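PDB 1O75: putative DD-carboxypeptidase TP_0574 from Treponema pallidum, which binds penicillin and has zinc-dependent carboxypeptidase activity on synthetic depsipeptide substrates, possibly acting as a D,D-carboxypeptidase that lowers the cross-linking of peptidoglycan. Local coordinates for residues B[172-177]-B[190-195]; B[361-366]-B[372-377]. The protein carries 2 engineered substitutions. All coordinates share one frame; numbering follows the deposited sequence.

Contact 1: residues B[172-177]-B[190-195]; sequences EKFHFV and KTMLTE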
# COMPACT_ATOMS: atom_id res chain seq x y z
N GLU B 172 -10.38 -31.05 27.72
CA GLU B 172 -10.59 -30.12 28.82
C GLU B 172 -9.57 -28.99 28.95
O GLU B 172 -9.93 -27.85 29.23
CB GLU B 172 -10.62 -30.88 30.16
CG GLU B 172 -10.19 -30.01 31.34
CD GLU B 172 -10.20 -30.73 32.67
OE1 GLU B 172 -9.71 -31.89 32.73
OE2 GLU B 172 -10.67 -30.14 33.66
N LYS B 173 -8.30 -29.31 28.76
CA LYS B 173 -7.22 -28.34 28.92
C LYS B 173 -6.73 -27.63 27.65
O LYS B 173 -6.25 -26.50 27.72
CB LYS B 173 -6.05 -29.03 29.61
CG LYS B 173 -6.34 -29.48 31.04
CD LYS B 173 -6.25 -28.30 32.01
CE LYS B 173 -6.44 -28.76 33.45
NZ LYS B 173 -6.21 -27.65 34.43
N PHE B 174 -6.83 -28.29 26.51
CA PHE B 174 -6.36 -27.70 25.26
C PHE B 174 -7.44 -27.61 24.19
O PHE B 174 -7.14 -27.55 23.00
CB PHE B 174 -5.16 -28.50 24.71
CG PHE B 174 -4.01 -28.58 25.67
CD1 PHE B 174 -3.88 -29.66 26.54
CD2 PHE B 174 -3.07 -27.55 25.75
CE1 PHE B 174 -2.84 -29.71 27.48
CE2 PHE B 174 -2.03 -27.59 26.68
CZ PHE B 174 -1.91 -28.67 27.55
N HIS B 175 -8.70 -27.60 24.63
CA HIS B 175 -9.83 -27.49 23.73
C HIS B 175 -9.71 -28.41 22.53
O HIS B 175 -10.04 -28.02 21.41
CB HIS B 175 -9.99 -26.04 23.27
CG HIS B 175 -10.20 -25.08 24.40
ND1 HIS B 175 -10.34 -23.72 24.21
CD2 HIS B 175 -10.29 -25.28 25.74
CE1 HIS B 175 -10.49 -23.12 25.38
NE2 HIS B 175 -10.47 -24.05 26.32
N PHE B 176 -9.23 -29.62 22.75
CA PHE B 176 -9.09 -30.57 21.67
C PHE B 176 -10.43 -30.94 21.07
O PHE B 176 -11.39 -31.21 21.80
CB PHE B 176 -8.40 -31.85 22.16
CG PHE B 176 -8.27 -32.90 21.09
CD1 PHE B 176 -7.54 -32.65 19.93
CD2 PHE B 176 -8.91 -34.14 21.24
CE1 PHE B 176 -7.43 -33.61 18.92
CE2 PHE B 176 -8.81 -35.10 20.24
CZ PHE B 176 -8.07 -34.84 19.07
N VAL B 177 -10.49 -30.95 19.74
CA VAL B 177 -11.70 -31.30 19.00
C VAL B 177 -11.28 -32.19 17.84
O VAL B 177 -10.48 -31.77 16.99
CB VAL B 177 -12.40 -30.05 18.44
CG1 VAL B 177 -13.56 -30.47 17.55
CG2 VAL B 177 -12.88 -29.16 19.57
N LYS B 190 1.53 -32.22 15.63
CA LYS B 190 2.30 -32.28 16.88
C LYS B 190 1.62 -33.34 17.75
O LYS B 190 0.39 -33.38 17.86
CB LYS B 190 2.28 -30.94 17.61
CG LYS B 190 3.03 -29.81 16.90
CD LYS B 190 2.72 -28.49 17.59
CE LYS B 190 3.93 -27.67 17.89
NZ LYS B 190 4.79 -28.26 18.91
N THR B 191 2.43 -34.19 18.39
CA THR B 191 1.88 -35.26 19.22
C THR B 191 1.85 -34.94 20.71
O THR B 191 2.84 -34.50 21.29
CB THR B 191 2.69 -36.55 18.95
OG1 THR B 191 2.55 -36.88 17.55
CG2 THR B 191 2.17 -37.74 19.81
N MET B 192 0.69 -35.12 21.33
CA MET B 192 0.59 -34.84 22.75
C MET B 192 1.43 -35.90 23.44
O MET B 192 1.21 -37.09 23.22
CB MET B 192 -0.87 -34.91 23.21
CG MET B 192 -1.09 -34.35 24.60
SD MET B 192 -2.84 -34.16 24.99
CE MET B 192 -2.73 -33.22 26.46
N LEU B 193 2.41 -35.46 24.23
CA LEU B 193 3.33 -36.37 24.92
C LEU B 193 2.92 -36.68 26.35
O LEU B 193 3.11 -37.79 26.84
CB LEU B 193 4.75 -35.78 24.93
CG LEU B 193 5.35 -35.53 23.54
CD1 LEU B 193 6.61 -34.67 23.66
CD2 LEU B 193 5.66 -36.86 22.89
N THR B 194 2.39 -35.67 27.04
CA THR B 194 1.95 -35.85 28.41
C THR B 194 0.71 -35.01 28.59
O THR B 194 0.23 -34.37 27.65
CB THR B 194 3.00 -35.40 29.43
OG1 THR B 194 3.16 -33.98 29.34
CG2 THR B 194 4.35 -36.08 29.17
N GLU B 195 0.19 -34.99 29.81
CA GLU B 195 -1.01 -34.23 30.12
C GLU B 195 -0.83 -32.74 29.83
O GLU B 195 -1.80 -32.00 29.72
CB GLU B 195 -1.36 -34.42 31.59
CG GLU B 195 -0.36 -33.80 32.53
CD GLU B 195 -0.64 -34.15 33.97
OE1 GLU B 195 -1.83 -34.09 34.37
OE2 GLU B 195 0.32 -34.46 34.72

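Contact 2: residues B[361-366]-B[372-377]; sequences AAVDVF and KLVSDQ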
# COMPACT_ATOMS: atom_id res chain seq x y z
N ALA B 361 25.88 3.61 -2.44
CA ALA B 361 24.90 4.10 -1.48
C ALA B 361 23.81 4.87 -2.20
O ALA B 361 24.02 5.40 -3.30
CB ALA B 361 25.57 4.98 -0.45
N ALA B 362 22.63 4.94 -1.59
CA ALA B 362 21.50 5.66 -2.18
C ALA B 362 20.67 6.29 -1.07
O ALA B 362 20.79 5.90 0.10
CB ALA B 362 20.65 4.70 -3.00
N VAL B 363 19.84 7.26 -1.42
CA VAL B 363 19.03 7.91 -0.40
C VAL B 363 17.61 8.23 -0.85
O VAL B 363 17.31 8.28 -2.05
CB VAL B 363 19.65 9.24 0.08
CG1 VAL B 363 21.10 9.04 0.49
CG2 VAL B 363 19.53 10.29 -1.02
N ASP B 364 16.75 8.41 0.13
CA ASP B 364 15.37 8.83 -0.09
C ASP B 364 15.32 10.09 0.77
O ASP B 364 16.10 10.22 1.72
CB ASP B 364 14.34 7.82 0.47
CG ASP B 364 14.29 6.52 -0.32
OD1 ASP B 364 14.60 6.52 -1.53
OD2 ASP B 364 13.91 5.50 0.28
N VAL B 365 14.44 11.02 0.45
CA VAL B 365 14.31 12.23 1.25
C VAL B 365 12.85 12.60 1.24
O VAL B 365 12.24 12.73 0.18
CB VAL B 365 15.12 13.41 0.70
CG1 VAL B 365 14.92 14.62 1.60
CG2 VAL B 365 16.60 13.04 0.62
N PHE B 366 12.28 12.76 2.43
CA PHE B 366 10.87 13.11 2.53
C PHE B 366 10.54 13.79 3.84
O PHE B 366 11.14 13.47 4.88
CB PHE B 366 10.02 11.84 2.37
CG PHE B 366 10.32 10.77 3.39
CD1 PHE B 366 9.68 10.76 4.63
CD2 PHE B 366 11.24 9.76 3.11
CE1 PHE B 366 9.95 9.77 5.58
CE2 PHE B 366 11.52 8.77 4.05
CZ PHE B 366 10.88 8.77 5.29
N LYS B 372 7.75 11.47 -1.10
CA LYS B 372 9.20 11.61 -1.25
C LYS B 372 9.58 12.67 -2.27
O LYS B 372 8.97 12.75 -3.34
CB LYS B 372 9.83 10.27 -1.69
CG LYS B 372 9.82 9.19 -0.63
CD LYS B 372 10.34 7.87 -1.19
CE LYS B 372 10.27 6.76 -0.14
NZ LYS B 372 10.62 5.42 -0.71
N LEU B 373 10.58 13.47 -1.93
CA LEU B 373 11.06 14.50 -2.85
C LEU B 373 12.18 13.86 -3.64
O LEU B 373 12.41 14.17 -4.81
CB LEU B 373 11.62 15.70 -2.09
CG LEU B 373 10.72 16.43 -1.08
CD1 LEU B 373 11.38 17.76 -0.74
CD2 LEU B 373 9.33 16.68 -1.65
N VAL B 374 12.88 12.94 -2.99
CA VAL B 374 14.01 12.22 -3.57
C VAL B 374 13.80 10.72 -3.37
O VAL B 374 13.58 10.26 -2.25
CB VAL B 374 15.32 12.66 -2.88
CG1 VAL B 374 16.48 11.83 -3.37
CG2 VAL B 374 15.58 14.14 -3.13
N SER B 375 13.85 9.95 -4.46
CA SER B 375 13.68 8.50 -4.38
C SER B 375 14.86 7.75 -4.94
O SER B 375 15.20 7.89 -6.12
CB SER B 375 12.43 8.05 -5.13
OG SER B 375 11.26 8.26 -4.36
N ASP B 376 15.49 6.95 -4.08
CA ASP B 376 16.63 6.13 -4.47
C ASP B 376 17.67 6.85 -5.32
O ASP B 376 18.04 6.36 -6.39
CB ASP B 376 16.12 4.89 -5.21
CG ASP B 376 17.14 3.78 -5.22
OD1 ASP B 376 17.72 3.52 -4.15
OD2 ASP B 376 17.34 3.17 -6.29
N GLN B 377 18.13 8.00 -4.86
CA GLN B 377 19.13 8.76 -5.61
C GLN B 377 20.53 8.38 -5.18
O GLN B 377 20.88 8.48 -4.00
CB GLN B 377 18.93 10.27 -5.40
CG GLN B 377 17.76 10.83 -6.18
CD GLN B 377 17.86 10.51 -7.65
OE1 GLN B 377 18.83 10.88 -8.32
NE2 GLN B 377 16.84 9.83 -8.18

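Contact 1: residues B[172-177]-B[190-195]
The apolar part of the contact is the ring of Phe174 against the end of Met192. The methionine methyl does the touching: its CE lies 3.7 Å from Phe174 CE1 and equally near CD1 of that ring, which it approaches obliquely. The sulfur stays behind, with Met192 SD 4.9 Å from Phe174 CD1. Met192 reaches the ring with its chain fully extended, CG anti to the backbone N (chi1 -168°) and the next two torsions close to 180° as well. Phe174 CG is anti to its own carbonyl carbon (chi1 -58°), which sends the ring out toward strand 190-194.

The polar part is one carbonyl at the ring edge. Glu195 O lies in the ring plane, 3.4 Å from Phe174 CE1 and 4.0 Å from CZ, so the weakly positive rim of the phenyl group faces an oxygen. The interface is small, 96 Å² in all, and is held by dispersion and this edge contact.

Phe174 is the first residue to leave the geometry of helix 167-173, and His175 follows with left-handed angles as the chain turns toward strand 177-178. Across from it, Thr194 OG1 is hydrogen-bonded to Asp196 OD1 and Ser197 OG in the turn that leads from strand 190-194 to strand 197-198.

Around the pair, Phe198 packs edge-to-face on Phe174, while Met192 also rests on Leu166 and on Ile169 and Ala170 of the helix. Strand 190-194 runs parallel to strand 143-163 in the large mixed sheet, and the backbone of Phe174 is hydrogen-bonded to Thr14 of strand 8-16; the contact thus ties the C-terminal end of helix 167-173 to that sheet.

Contact 2: residues B[361-366]-B[372-377]
A beta hairpin, strands 362-367 and 372-378, forms one margin of a four-stranded antiparallel sheet, and its second strand carries two bulges. In the classic bulge Leu373 and Val374 both face Val365, whose O accepts from Leu373 N at 2.8 Å, nearly head-on, and from Val374 N at 3.2 Å, on a lone pair. Val365 N returns a bond to Val374 O (2.9 Å). In the G1 bulge Asp376, with left-handed angles, and Gln377 face Val363; the backbones of Val363 and Gln377 bond each other both ways. Val365 and Val374 lie side by side on one face, CB to CB 3.7 Å.

Asp364 locks the G1 bulge: its CG sits beside the backbone N (chi1 -70°), and OD1 accepts from Asp376 N at 2.7 Å, almost straight (169°). Asp364 OD2 takes a weak, long bond from Lys372 NZ (3.4 Å) within a salt bridge, and is also salt-bridged to Arg401 of the adjoining strand.

Asp376 OD1, 5.1 Å from Asp364 OD1, is salt-bridged to Arg401 too. One guanidinium thus spans two carboxylates, which probably offsets their mutual repulsion and keeps both ionised.

In the fold
The two contacts come one after the other along the chain; their centres lie 26 Å and 27 Å from the centre of the chain, on opposite sides of it. Those centres are 53 Å apart and the nearest atoms of the two contacts about 39 Å, so neither touches the other. Contact 1 belongs to the N-terminal part, where a helix end meets the large mixed sheet; contact 2 is a hairpin in a separate four-stranded sheet near the C-terminus. The side chain of Lys372 is about 11 Å from a bound 2,3-di-O-sulfo-alpha-D-glucopyranose, too far for direct contact. Contact 2 also borders the second subunit, whose Phe225 packs on Leu373. No other subunit touches contact 1.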